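Local atomic coordinates of CDA peptide synthetase I (Streptomyces coelicolor, PDB entry 5DU9), a protein that belongs to the condensation-domain family of modular peptide synthetases, two-lobed alpha/beta proteins of the same superfamily as the CoA-dependent acyltransferases. Residues Leu12-His17 with Ala199-Tyr204; His31-Ser36 with Thr128-Asp133; Thr60-Ser65 with His158-Gly163; Pro75-Cys80 with Gly192-Met197; Met166-Glu171 with Ile304-Val309. The protein carries 1 engineered substitution. All blocks are in the same frame, centred on the assembly; numbering follows the deposited sequence.

Contact 1. Residues Leu12-His17 with Ala199-Tyr204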
# COMPACT_ATOMS: atom_id res chain seq x y z
N LEU A 12 -12.19 -16.67 0.05
CA LEU A 12 -11.20 -15.62 -0.12
C LEU A 12 -11.78 -14.45 -0.90
O LEU A 12 -12.65 -14.64 -1.75
CB LEU A 12 -9.97 -16.14 -0.86
CG LEU A 12 -8.88 -16.85 -0.05
CD1 LEU A 12 -9.43 -18.13 0.58
CD2 LEU A 12 -7.69 -17.16 -0.95
N THR A 13 -11.29 -13.25 -0.62
CA THR A 13 -11.59 -12.11 -1.46
C THR A 13 -10.87 -12.28 -2.79
O THR A 13 -9.98 -13.12 -2.90
CB THR A 13 -11.13 -10.79 -0.83
OG1 THR A 13 -9.71 -10.78 -0.77
CG2 THR A 13 -11.72 -10.62 0.57
N SER A 14 -11.23 -11.48 -3.78
CA SER A 14 -10.56 -11.53 -5.07
C SER A 14 -9.07 -11.25 -4.91
O SER A 14 -8.23 -11.93 -5.50
CB SER A 14 -11.18 -10.52 -6.04
OG SER A 14 -12.47 -10.95 -6.44
N ALA A 15 -8.74 -10.23 -4.13
CA ALA A 15 -7.35 -9.86 -3.90
C ALA A 15 -6.59 -11.00 -3.22
O ALA A 15 -5.44 -11.26 -3.53
CB ALA A 15 -7.27 -8.60 -3.06
N GLN A 16 -7.25 -11.69 -2.29
CA GLN A 16 -6.61 -12.80 -1.61
C GLN A 16 -6.38 -13.97 -2.57
O GLN A 16 -5.33 -14.62 -2.52
CB GLN A 16 -7.44 -13.24 -0.41
CG GLN A 16 -7.36 -12.26 0.74
CD GLN A 16 -8.22 -12.66 1.92
OE1 GLN A 16 -9.38 -13.04 1.76
NE2 GLN A 16 -7.66 -12.58 3.12
N HIS A 17 -7.35 -14.24 -3.44
CA HIS A 17 -7.19 -15.25 -4.48
C HIS A 17 -5.99 -14.93 -5.36
O HIS A 17 -5.23 -15.81 -5.75
CB HIS A 17 -8.45 -15.35 -5.35
CG HIS A 17 -9.51 -16.26 -4.80
ND1 HIS A 17 -9.36 -17.63 -4.74
CD2 HIS A 17 -10.74 -16.00 -4.30
CE1 HIS A 17 -10.44 -18.17 -4.21
NE2 HIS A 17 -11.30 -17.20 -3.94
N ALA A 199 -19.10 -11.92 0.17
CA ALA A 199 -20.40 -12.13 -0.45
C ALA A 199 -20.75 -10.97 -1.38
O ALA A 199 -21.37 -11.17 -2.43
CB ALA A 199 -21.49 -12.31 0.61
N GLY A 200 -20.33 -9.77 -1.00
CA GLY A 200 -20.54 -8.59 -1.82
C GLY A 200 -19.81 -8.71 -3.15
O GLY A 200 -20.35 -8.34 -4.20
N GLU A 201 -18.59 -9.23 -3.11
CA GLU A 201 -17.80 -9.41 -4.32
C GLU A 201 -18.45 -10.45 -5.22
O GLU A 201 -18.53 -10.27 -6.43
CB GLU A 201 -16.36 -9.82 -3.99
CG GLU A 201 -15.59 -8.82 -3.16
CD GLU A 201 -14.10 -9.15 -3.06
OE1 GLU A 201 -13.76 -10.35 -3.18
OE2 GLU A 201 -13.29 -8.22 -2.88
N GLU A 202 -18.91 -11.53 -4.61
CA GLU A 202 -19.60 -12.59 -5.34
C GLU A 202 -20.85 -12.04 -6.02
O GLU A 202 -21.14 -12.39 -7.17
CB GLU A 202 -19.95 -13.74 -4.39
CG GLU A 202 -18.76 -14.60 -4.03
CD GLU A 202 -19.08 -15.64 -2.97
OE1 GLU A 202 -20.19 -15.61 -2.41
OE2 GLU A 202 -18.21 -16.50 -2.71
N ALA A 203 -21.58 -11.18 -5.33
CA ALA A 203 -22.77 -10.57 -5.90
C ALA A 203 -22.40 -9.69 -7.09
O ALA A 203 -23.11 -9.65 -8.09
CB ALA A 203 -23.52 -9.76 -4.85
N TYR A 204 -21.27 -8.99 -6.98
CA TYR A 204 -20.82 -8.14 -8.07
C TYR A 204 -20.48 -8.98 -9.30
O TYR A 204 -20.87 -8.65 -10.42
CB TYR A 204 -19.60 -7.31 -7.67
CG TYR A 204 -18.83 -6.81 -8.88
CD1 TYR A 204 -19.32 -5.77 -9.65
CD2 TYR A 204 -17.64 -7.41 -9.26
CE1 TYR A 204 -18.64 -5.32 -10.77
CE2 TYR A 204 -16.95 -6.98 -10.38
CZ TYR A 204 -17.45 -5.94 -11.12
OH TYR A 204 -16.76 -5.51 -12.23
O HOH W 1 -14.53 -12.90 -3.49
O HOH W 2 -10.67 -8.18 -3.32
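Thr13 and Glu201 stand 7.4 Å apart at their CA atoms, where the start of helix 14-24 faces the flank of helix 194-205. Glutamate suits this gap: its chain runs extended beyond CG (chi2 -170°), carrying the carboxylate to the end of the neighbouring helix. There Ser14 N donates to the syn lone pair of Glu201 OE1, N to O 2.8 Å. The same oxygen lies 3.6 Å from Thr13 CB, and the carboxylate probably gains from the positive end of the helix dipole. Two waters widen the grip. One donates to Leu12 O and to Glu201 OE1; the other accepts a hydrogen bond from Ala15 N and donates one to Glu201 OE2. Thr13 itself is the N-cap. In a capping box, Gln16 N donates to Thr13 OG1 at 3.0 Å, and Thr13 N returns a nearly straight bond (174°) to Gln16 OE1, so that each residue's side chain takes the other's backbone N-H. Thr13 OG1 is also hydrogen-bonded to Met308 O. Beyond the pair, Leu12 and Gln16 pack on Phe67 of strand 65-69, Thr13 touches Val198 of helix 194-205, and Ala15 of helix 14-24 touches the bound (2S)-2-amino-N-butyl-propanamide.

Contact 2. Residues His31-Ser36 with Thr128-Asp133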
# COMPACT_ATOMS: atom_id res chain seq x y z
N HIS A 31 8.21 -12.95 -1.46
CA HIS A 31 7.99 -11.77 -2.29
C HIS A 31 6.69 -11.04 -1.97
O HIS A 31 6.54 -9.88 -2.35
CB HIS A 31 8.01 -12.16 -3.77
CG HIS A 31 9.36 -12.60 -4.24
ND1 HIS A 31 10.49 -11.80 -4.11
CD2 HIS A 31 9.78 -13.74 -4.83
CE1 HIS A 31 11.53 -12.44 -4.61
NE2 HIS A 31 11.13 -13.62 -5.04
N TYR A 32 5.76 -11.71 -1.29
CA TYR A 32 4.52 -11.06 -0.88
C TYR A 32 4.52 -10.71 0.61
O TYR A 32 3.47 -10.46 1.20
CB TYR A 32 3.32 -11.93 -1.27
CG TYR A 32 3.02 -11.80 -2.75
CD1 TYR A 32 3.68 -12.58 -3.69
CD2 TYR A 32 2.11 -10.86 -3.21
CE1 TYR A 32 3.43 -12.44 -5.04
CE2 TYR A 32 1.85 -10.71 -4.56
CZ TYR A 32 2.51 -11.50 -5.47
OH TYR A 32 2.25 -11.35 -6.81
N ARG A 33 5.71 -10.67 1.21
CA ARG A 33 5.89 -10.05 2.52
C ARG A 33 5.89 -8.54 2.35
O ARG A 33 6.68 -7.99 1.57
CB ARG A 33 7.19 -10.47 3.19
CG ARG A 33 7.30 -11.94 3.61
CD ARG A 33 6.39 -12.29 4.79
NE ARG A 33 6.46 -11.34 5.90
CZ ARG A 33 7.18 -11.49 7.01
NH1 ARG A 33 7.94 -12.56 7.21
NH2 ARG A 33 7.14 -10.55 7.94
N THR A 34 5.02 -7.86 3.09
CA THR A 34 4.93 -6.41 3.06
C THR A 34 5.05 -5.87 4.47
O THR A 34 5.06 -6.63 5.43
CB THR A 34 3.60 -5.95 2.43
OG1 THR A 34 2.51 -6.56 3.12
CG2 THR A 34 3.54 -6.35 0.97
N GLY A 35 5.15 -4.56 4.60
CA GLY A 35 5.28 -3.99 5.92
C GLY A 35 5.22 -2.49 5.99
O GLY A 35 5.33 -1.78 4.99
N SER A 36 5.04 -2.00 7.21
CA SER A 36 5.09 -0.58 7.51
C SER A 36 5.57 -0.46 8.94
O SER A 36 5.78 -1.47 9.61
CB SER A 36 3.72 0.08 7.34
OG SER A 36 2.80 -0.43 8.29
N THR A 128 11.81 -13.13 5.28
CA THR A 128 11.49 -14.42 5.89
C THR A 128 10.14 -14.94 5.38
O THR A 128 9.11 -14.29 5.59
CB THR A 128 11.45 -14.31 7.43
OG1 THR A 128 12.70 -13.81 7.91
CG2 THR A 128 11.17 -15.67 8.06
N PRO A 129 10.13 -16.12 4.73
CA PRO A 129 8.85 -16.64 4.26
C PRO A 129 7.89 -16.98 5.41
O PRO A 129 8.33 -17.46 6.45
CB PRO A 129 9.24 -17.92 3.50
CG PRO A 129 10.69 -17.80 3.24
CD PRO A 129 11.25 -17.01 4.37
N LEU A 130 6.61 -16.72 5.20
CA LEU A 130 5.56 -17.12 6.13
C LEU A 130 4.63 -18.13 5.47
O LEU A 130 3.78 -17.74 4.66
CB LEU A 130 4.75 -15.91 6.59
CG LEU A 130 5.43 -14.89 7.51
CD1 LEU A 130 4.52 -13.69 7.69
CD2 LEU A 130 5.75 -15.52 8.86
N PRO A 131 4.79 -19.42 5.79
CA PRO A 131 3.90 -20.44 5.23
C PRO A 131 2.44 -20.15 5.52
O PRO A 131 2.10 -19.83 6.66
CB PRO A 131 4.35 -21.73 5.92
CG PRO A 131 5.76 -21.46 6.34
CD PRO A 131 5.81 -20.01 6.68
N LEU A 132 1.58 -20.26 4.51
CA LEU A 132 0.21 -19.80 4.62
C LEU A 132 -0.68 -20.69 5.48
O LEU A 132 -1.75 -20.27 5.89
CB LEU A 132 -0.41 -19.65 3.23
CG LEU A 132 0.18 -18.54 2.34
CD1 LEU A 132 -0.59 -18.45 1.02
CD2 LEU A 132 0.19 -17.19 3.04
N ASP A 133 -0.23 -21.92 5.75
CA ASP A 133 -1.03 -22.85 6.55
C ASP A 133 -0.79 -22.72 8.05
O ASP A 133 -1.35 -23.47 8.84
CB ASP A 133 -0.75 -24.30 6.11
CG ASP A 133 0.65 -24.76 6.48
OD1 ASP A 133 1.56 -23.92 6.53
OD2 ASP A 133 0.82 -25.97 6.71
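Arg33 lays one face of its guanidinium against Leu130, whose CD1 sits 3.4 Å above the plane, offset toward the rim. The two side chains cross at about a right angle, and the branched end of the leucine, CG with CD1, does the covering. Leu130 CG also comes within 3.4 Å of Arg33 NH1. An arginine can use both characters here: its flat face accepts an aliphatic cover while its rim still donates. At that rim NH1 gives a proton to Thr128 O at 2.6 Å, a bond bent to 142° at the hydrogen and tilted somewhat from the planes of both groups. Bends at chi2 (-70°) and chi3 (-47°) fold the arginine back, and its CD consequently lies 3.5 Å from Thr128 O as well. The other nitrogens are spoken for: NH2 forms a salt bridge with Asp125 and NE donates to Val156 O, which together fix the rotation of the group. Thr128 turns its hydroxyl to Arg124 O. The contact thus ties the loop between helix 114-126 and strand 138-146 to the start of strand 33-40, which lies between strands 149-157 and 379-384 in the six-stranded sheet.

Contact 3. Residues Thr60-Ser65 with His158-Gly163. With UM2 ((2S)-2-amino-N-butyl-propanamide), chain E.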
# COMPACT_ATOMS: atom_id res chain seq x y z
N THR A 60 -9.06 -9.34 15.60
CA THR A 60 -8.82 -9.08 14.18
C THR A 60 -8.77 -10.40 13.41
O THR A 60 -7.72 -11.04 13.35
CB THR A 60 -7.51 -8.30 13.97
OG1 THR A 60 -7.51 -7.12 14.77
CG2 THR A 60 -7.35 -7.92 12.50
N GLU A 61 -9.89 -10.79 12.81
CA GLU A 61 -10.02 -12.12 12.22
C GLU A 61 -8.91 -12.43 11.22
O GLU A 61 -8.38 -13.54 11.21
CB GLU A 61 -11.38 -12.29 11.54
CG GLU A 61 -11.60 -13.68 10.97
CD GLU A 61 -13.02 -13.93 10.49
OE1 GLU A 61 -13.88 -13.04 10.66
OE2 GLU A 61 -13.27 -15.03 9.96
N THR A 62 -8.55 -11.47 10.39
CA THR A 62 -7.58 -11.74 9.34
C THR A 62 -6.20 -12.06 9.92
O THR A 62 -5.44 -12.84 9.35
CB THR A 62 -7.47 -10.56 8.35
OG1 THR A 62 -6.77 -11.00 7.17
CG2 THR A 62 -6.75 -9.37 8.96
N LEU A 63 -5.89 -11.48 11.08
CA LEU A 63 -4.61 -11.74 11.72
C LEU A 63 -4.62 -13.04 12.52
O LEU A 63 -3.60 -13.41 13.10
CB LEU A 63 -4.22 -10.57 12.64
CG LEU A 63 -3.84 -9.26 11.94
CD1 LEU A 63 -3.62 -8.17 12.98
CD2 LEU A 63 -2.60 -9.44 11.07
N CYS A 64 -5.77 -13.71 12.55
CA CYS A 64 -5.90 -15.01 13.21
C CYS A 64 -6.20 -16.11 12.20
O CYS A 64 -6.67 -17.18 12.56
CB CYS A 64 -7.03 -14.99 14.24
SG CYS A 64 -6.75 -13.90 15.63
N SER A 65 -5.93 -15.83 10.93
CA SER A 65 -6.35 -16.72 9.86
C SER A 65 -5.18 -17.47 9.23
O SER A 65 -4.04 -17.01 9.24
CB SER A 65 -7.09 -15.93 8.78
OG SER A 65 -8.34 -15.46 9.26
N HIS A 158 1.00 -10.25 2.54
CA HIS A 158 0.03 -9.41 1.85
C HIS A 158 -1.36 -10.06 1.79
O HIS A 158 -2.36 -9.36 1.66
CB HIS A 158 0.53 -9.08 0.44
CG HIS A 158 0.02 -7.78 -0.09
ND1 HIS A 158 -1.12 -7.17 0.39
CD2 HIS A 158 0.50 -6.96 -1.05
CE1 HIS A 158 -1.32 -6.04 -0.25
NE2 HIS A 158 -0.35 -5.89 -1.14
N ILE A 159 -1.43 -11.38 1.91
CA ILE A 159 -2.72 -12.06 1.80
C ILE A 159 -3.66 -11.75 2.96
O ILE A 159 -4.86 -11.94 2.84
CB ILE A 159 -2.55 -13.60 1.67
CG1 ILE A 159 -3.79 -14.21 1.01
CG2 ILE A 159 -2.26 -14.25 3.02
CD1 ILE A 159 -3.62 -15.65 0.55
N VAL A 160 -3.13 -11.25 4.09
CA VAL A 160 -4.00 -10.97 5.25
C VAL A 160 -4.20 -9.47 5.51
O VAL A 160 -5.17 -9.09 6.17
CB VAL A 160 -3.47 -11.63 6.55
CG1 VAL A 160 -3.60 -13.15 6.47
CG2 VAL A 160 -2.04 -11.22 6.86
N ILE A 161 -3.30 -8.62 5.02
CA ILE A 161 -3.32 -7.19 5.35
C ILE A 161 -2.93 -6.32 4.17
O ILE A 161 -1.85 -6.51 3.58
CB ILE A 161 -2.38 -6.88 6.54
CG1 ILE A 161 -2.94 -7.46 7.86
CG2 ILE A 161 -2.13 -5.37 6.69
CD1 ILE A 161 -4.20 -6.78 8.37
N ASP A 162 -3.81 -5.38 3.82
CA ASP A 162 -3.51 -4.36 2.82
C ASP A 162 -3.23 -3.01 3.51
O ASP A 162 -3.24 -2.91 4.73
CB ASP A 162 -4.65 -4.22 1.80
CG ASP A 162 -6.01 -4.01 2.45
OD1 ASP A 162 -6.09 -3.43 3.55
OD2 ASP A 162 -7.02 -4.40 1.81
N GLY A 163 -2.97 -1.98 2.70
CA GLY A 163 -2.59 -0.68 3.24
C GLY A 163 -3.64 -0.10 4.17
O GLY A 163 -3.31 0.41 5.25
CCH UM2 E . -3.46 -9.16 -7.45
CCI UM2 E . -3.35 -8.84 -5.97
CCJ UM2 E . -1.90 -8.83 -5.47
CCK UM2 E . -1.17 -7.52 -5.78
NCL UM2 E . -1.41 -6.46 -4.81
CCM UM2 E . -0.43 -5.67 -4.37
OCN UM2 E . 0.74 -6.01 -4.34
CCO UM2 E . -0.83 -4.28 -3.93
CCP UM2 E . -0.80 -3.34 -5.13
NCQ UM2 E . 0.13 -3.78 -2.93
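Thr62 makes the polar link, its OG1 donating to Val160 O at 2.7 Å. The donor lies in the carbonyl plane on a lone pair, meeting the C=O at 117°. Placing OG1 opposite the backbone N (chi1 -166°) aims the hydroxyl across the gap, and a threonine here supplies a methyl as well. Within 60-65, Glu61 O accepts from Ser65 OG and Cys64 N, which arrive from opposite faces of its plane. Apolar packing lies beside the hydroxyl bond. Ile161 CD1 reaches Thr62 CG2 at 3.7 Å, the side chains crossing at about a right angle, while Leu63 CD2 lies 3.8 Å from Ile161 CG1. Separately, the methyl CG1 of Val160 rests against the carbonyl oxygen Thr62 O at 3.4 Å. A further group of interactions involves the ligand: the amine NCQ of (2S)-2-amino-N-butyl-propanamide donates to His158 NE2 at 2.8 Å, in the ring plane. Across the ring, ND1 makes a weak bond to Ile161 O. His158 and Asp162 belong to the HHxxxDG motif of condensation domains. The chemistry is consistent with a second shell: Thr62 holds the carbonyl of Val160, and the next carbonyl, that of Ile161, may through its weak bond help to orient the imidazole that meets the ligand.

Contact 4. Residues Pro75-Cys80 with Gly192-Met197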
# COMPACT_ATOMS: atom_id res chain seq x y z
N PRO A 75 -8.36 -22.97 -2.65
CA PRO A 75 -8.03 -22.39 -1.35
C PRO A 75 -9.25 -21.94 -0.54
O PRO A 75 -10.27 -21.57 -1.11
CB PRO A 75 -7.18 -21.17 -1.72
CG PRO A 75 -7.69 -20.77 -3.05
CD PRO A 75 -8.04 -22.05 -3.76
N TYR A 76 -9.12 -22.00 0.78
CA TYR A 76 -10.10 -21.39 1.68
C TYR A 76 -9.37 -20.84 2.90
O TYR A 76 -8.22 -21.19 3.15
CB TYR A 76 -11.19 -22.38 2.08
CG TYR A 76 -10.75 -23.57 2.92
CD1 TYR A 76 -10.68 -23.49 4.30
CD2 TYR A 76 -10.44 -24.78 2.32
CE1 TYR A 76 -10.29 -24.58 5.07
CE2 TYR A 76 -10.06 -25.88 3.08
CZ TYR A 76 -9.98 -25.77 4.45
OH TYR A 76 -9.60 -26.86 5.21
N ARG A 77 -10.05 -19.97 3.64
CA ARG A 77 -9.48 -19.37 4.83
C ARG A 77 -10.09 -19.99 6.09
O ARG A 77 -11.30 -20.19 6.16
CB ARG A 77 -9.71 -17.85 4.82
CG ARG A 77 -9.13 -17.12 6.02
CD ARG A 77 -9.35 -15.62 5.92
NE ARG A 77 -10.77 -15.28 5.91
CZ ARG A 77 -11.55 -15.26 6.99
NH1 ARG A 77 -11.06 -15.57 8.18
NH2 ARG A 77 -12.83 -14.93 6.87
N ALA A 78 -9.23 -20.30 7.05
CA ALA A 78 -9.65 -20.89 8.32
C ALA A 78 -9.31 -19.95 9.48
O ALA A 78 -8.21 -19.42 9.55
CB ALA A 78 -8.99 -22.24 8.53
N TYR A 79 -10.28 -19.77 10.38
CA TYR A 79 -10.14 -18.85 11.51
C TYR A 79 -9.61 -19.58 12.74
O TYR A 79 -10.19 -20.59 13.17
CB TYR A 79 -11.49 -18.19 11.80
CG TYR A 79 -11.55 -17.35 13.06
CD1 TYR A 79 -10.63 -16.35 13.31
CD2 TYR A 79 -12.56 -17.55 13.99
CE1 TYR A 79 -10.69 -15.58 14.45
CE2 TYR A 79 -12.64 -16.79 15.14
CZ TYR A 79 -11.71 -15.80 15.36
OH TYR A 79 -11.79 -15.04 16.51
N CYS A 80 -8.52 -19.07 13.31
CA CYS A 80 -7.85 -19.70 14.44
C CYS A 80 -7.57 -18.70 15.57
O CYS A 80 -6.51 -18.08 15.60
CB CYS A 80 -6.52 -20.32 13.98
SG CYS A 80 -6.68 -21.54 12.67
N GLY A 192 -15.54 -4.89 10.87
CA GLY A 192 -16.60 -5.50 10.09
C GLY A 192 -16.36 -6.98 9.83
O GLY A 192 -15.42 -7.57 10.36
N ASP A 193 -17.21 -7.56 8.99
CA ASP A 193 -17.21 -9.00 8.75
C ASP A 193 -16.71 -9.35 7.35
O ASP A 193 -17.22 -8.84 6.35
CB ASP A 193 -18.61 -9.57 8.96
CG ASP A 193 -18.67 -11.06 8.72
OD1 ASP A 193 -18.23 -11.82 9.61
OD2 ASP A 193 -19.14 -11.48 7.65
N THR A 194 -15.73 -10.24 7.29
CA THR A 194 -15.11 -10.61 6.03
C THR A 194 -16.07 -11.41 5.14
O THR A 194 -16.12 -11.19 3.93
CB THR A 194 -13.83 -11.44 6.25
OG1 THR A 194 -12.91 -10.67 7.04
CG2 THR A 194 -13.17 -11.79 4.93
N ASP A 195 -16.83 -12.33 5.73
CA ASP A 195 -17.74 -13.16 4.95
C ASP A 195 -18.72 -12.30 4.16
O ASP A 195 -18.99 -12.57 3.00
CB ASP A 195 -18.50 -14.14 5.85
CG ASP A 195 -17.64 -15.30 6.32
OD1 ASP A 195 -16.66 -15.65 5.63
OD2 ASP A 195 -17.97 -15.89 7.37
N ARG A 196 -19.25 -11.26 4.79
CA ARG A 196 -20.19 -10.38 4.12
C ARG A 196 -19.51 -9.57 3.01
O ARG A 196 -20.11 -9.31 1.97
CB ARG A 196 -20.87 -9.44 5.11
CG ARG A 196 -21.96 -10.10 5.93
CD ARG A 196 -22.79 -9.07 6.68
NE ARG A 196 -22.23 -8.76 7.99
CZ ARG A 196 -22.14 -7.54 8.52
NH1 ARG A 196 -22.55 -6.47 7.86
NH2 ARG A 196 -21.61 -7.40 9.73
N MET A 197 -18.26 -9.19 3.25
CA MET A 197 -17.48 -8.46 2.25
C MET A 197 -17.24 -9.35 1.02
O MET A 197 -17.40 -8.91 -0.12
CB MET A 197 -16.14 -7.99 2.86
CG MET A 197 -15.29 -7.13 1.94
SD MET A 197 -13.94 -6.28 2.81
CE MET A 197 -12.96 -7.66 3.39
O HOH W 3 -14.41 -14.88 4.35
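Arg77 reaches from strand 75-79, half of the two-stranded antiparallel sheet with strand 65-69, toward Thr194 and Asp195 in the first turn of helix 194-205. The backbones are far apart, 10.3 Å between Arg77 CA and Asp195 CA, a distance that suits a long side chain such as arginine. From CB the chain starts straight, with CG opposite the backbone N (chi1 -179°) and CD continuing the line, the side chain touching Phe67 and His10 on its way. A bend at chi3 (62°) then swings NE and CZ round, setting the guanidinium before the helix. NH1 turns away from the helix to Glu61, in a salt bridge, and to Ser65 OG. NH2 is the atom that meets the helix: it approaches Thr194 CB and CG2 obliquely, 3.7 Å from each. Threonine offers a compact apolar flank here. Asp195 OD1 lies 4.1 Å from Arg77 NH2, beyond a salt bridge, and water fills in: one molecule accepts from NH2 at 3.0 Å and can donate to Asp195 OD1 at 2.7 Å. That oxygen is also bonded to His10 ND1; the opposite charges of Arg77 and Asp195 are near enough for a probable weak attraction, with the water between them. Asp193 serves as the N-cap of the helix: its OD2 receives Arg196 N at 2.9 Å on the anti side, 22° out of the carboxylate plane.

Contact 5. Residues Met166-Glu171 with Ile304-Val309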
# COMPACT_ATOMS: atom_id res chain seq x y z
N MET A 166 -3.58 -1.79 7.57
CA MET A 166 -2.48 -1.40 8.44
C MET A 166 -2.93 -0.26 9.35
O MET A 166 -2.69 -0.28 10.56
CB MET A 166 -1.26 -0.97 7.62
CG MET A 166 -0.60 -2.11 6.87
SD MET A 166 0.79 -1.54 5.89
CE MET A 166 1.36 -3.08 5.16
N ALA A 167 -3.61 0.72 8.76
CA ALA A 167 -4.12 1.85 9.52
C ALA A 167 -5.18 1.40 10.53
O ALA A 167 -5.20 1.88 11.67
CB ALA A 167 -4.70 2.90 8.58
N LEU A 168 -6.06 0.49 10.12
CA LEU A 168 -7.08 -0.03 11.03
C LEU A 168 -6.43 -0.71 12.23
O LEU A 168 -6.86 -0.54 13.37
CB LEU A 168 -8.01 -1.01 10.32
CG LEU A 168 -8.98 -0.44 9.29
CD1 LEU A 168 -9.68 -1.58 8.56
CD2 LEU A 168 -10.00 0.49 9.92
N PHE A 169 -5.37 -1.47 11.96
CA PHE A 169 -4.64 -2.16 13.00
C PHE A 169 -4.01 -1.20 14.00
O PHE A 169 -4.19 -1.34 15.21
CB PHE A 169 -3.55 -3.06 12.40
CG PHE A 169 -2.58 -3.57 13.42
CD1 PHE A 169 -2.88 -4.66 14.20
CD2 PHE A 169 -1.36 -2.93 13.61
CE1 PHE A 169 -1.99 -5.13 15.15
CE2 PHE A 169 -0.46 -3.39 14.56
CZ PHE A 169 -0.78 -4.49 15.33
N TYR A 170 -3.26 -0.22 13.49
CA TYR A 170 -2.52 0.70 14.35
C TYR A 170 -3.46 1.48 15.28
O TYR A 170 -3.17 1.65 16.46
CB TYR A 170 -1.71 1.69 13.52
CG TYR A 170 -0.46 1.13 12.87
CD1 TYR A 170 0.42 0.32 13.58
CD2 TYR A 170 -0.16 1.43 11.55
CE1 TYR A 170 1.57 -0.17 12.98
CE2 TYR A 170 0.98 0.95 10.95
CZ TYR A 170 1.85 0.15 11.67
OH TYR A 170 2.98 -0.33 11.06
N GLU A 171 -4.57 1.95 14.73
CA GLU A 171 -5.54 2.71 15.51
C GLU A 171 -6.11 1.86 16.64
O GLU A 171 -6.27 2.34 17.76
CB GLU A 171 -6.67 3.24 14.63
CG GLU A 171 -6.25 4.37 13.70
CD GLU A 171 -7.41 5.25 13.27
OE1 GLU A 171 -8.57 4.82 13.41
OE2 GLU A 171 -7.15 6.38 12.78
N ILE A 304 -14.35 -1.08 7.20
CA ILE A 304 -13.77 -1.32 8.53
C ILE A 304 -13.45 -2.79 8.79
O ILE A 304 -13.37 -3.21 9.94
CB ILE A 304 -14.71 -0.81 9.65
CG1 ILE A 304 -16.07 -1.50 9.57
CG2 ILE A 304 -14.86 0.70 9.53
CD1 ILE A 304 -16.93 -1.30 10.81
N THR A 305 -13.26 -3.57 7.73
CA THR A 305 -12.90 -4.98 7.86
C THR A 305 -11.42 -5.19 7.52
O THR A 305 -11.05 -5.16 6.36
CB THR A 305 -13.77 -5.87 6.95
OG1 THR A 305 -15.15 -5.69 7.29
CG2 THR A 305 -13.41 -7.34 7.12
N PRO A 306 -10.58 -5.41 8.55
CA PRO A 306 -9.17 -5.69 8.22
C PRO A 306 -9.04 -6.91 7.32
O PRO A 306 -9.70 -7.92 7.54
CB PRO A 306 -8.53 -5.92 9.59
CG PRO A 306 -9.42 -5.18 10.55
CD PRO A 306 -10.80 -5.34 10.00
N GLY A 307 -8.19 -6.80 6.31
CA GLY A 307 -8.07 -7.86 5.33
C GLY A 307 -7.24 -7.42 4.15
O GLY A 307 -6.43 -6.50 4.25
N MET A 308 -7.43 -8.11 3.04
CA MET A 308 -6.75 -7.82 1.79
C MET A 308 -7.78 -7.83 0.67
O MET A 308 -8.26 -8.89 0.28
CB MET A 308 -5.64 -8.85 1.54
CG MET A 308 -5.12 -8.90 0.11
SD MET A 308 -4.67 -7.29 -0.54
CE MET A 308 -3.61 -7.76 -1.91
N VAL A 309 -8.14 -6.64 0.19
CA VAL A 309 -9.15 -6.52 -0.87
C VAL A 309 -8.75 -5.52 -1.94
O VAL A 309 -9.50 -5.32 -2.90
CB VAL A 309 -10.53 -6.10 -0.31
CG1 VAL A 309 -11.22 -7.27 0.34
CG2 VAL A 309 -10.40 -4.94 0.66
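Leu168 carries this contact, pressing one methyl, CD1, onto the backbone of Ile304-Pro306. It points from helix 163-182 toward the loop, and the CA atoms of Leu168 and Pro306 come within 6.7 Å. With chi2 at 172°, CD1 stands opposite CA and becomes the leading atom of the side chain. It lies 3.9 Å from Pro306 N and 4.0 Å from Ile304 C, so that it rests against the peptide chain. Pro306 is the second partner: its CG lies 4.1 Å from Leu168 CD1. Proline suits the place because its nitrogen has no proton to satisfy, and a methyl can cover this tertiary amide and its ring of methylenes without burying an N-H. Ile304 contributes mainly through its main chain, for its side-chain end leads away from the helix. Between them Thr305 points its CB away from Leu168, its hydroxyl bonded to Asn301 O and its side chain resting on Thr194 and Met197. The contact is van der Waals packing, with nothing polar between the two segments. The loop so covered joins helix 300-303 to strand 311-318. It runs between helix 163-182 on the Leu168 side and helix 194-205 on the Thr305 side, while Phe169 and Tyr170, next along the first helix, pack on strand 149-157.

Contacts 3 and 5 are the closest pair, with centres 8 Å apart, and they join where Asp162 N meets Gly307 O at 2.9 Å and Asp162 OD2 meets Val309 N at 3.0 Å. Contact 1 touches contact 3 through Gln16 NE2 and Ile159 O, 2.9 Å apart, and contact 2 does so through Tyr32 O and His158 N at 2.8 Å. Contact 4 shares helix 194-205 with contact 1 and meets contact 5 at Gly192 N and Ile304 O, 2.9 Å apart. The ligand pocket draws on contacts 3 and 5, which supply His158 and Met308, and Ala15 of contact 1 also touches the ligand; the side chains of Ser14 and Arg33 lie about 8 and 11 Å from it.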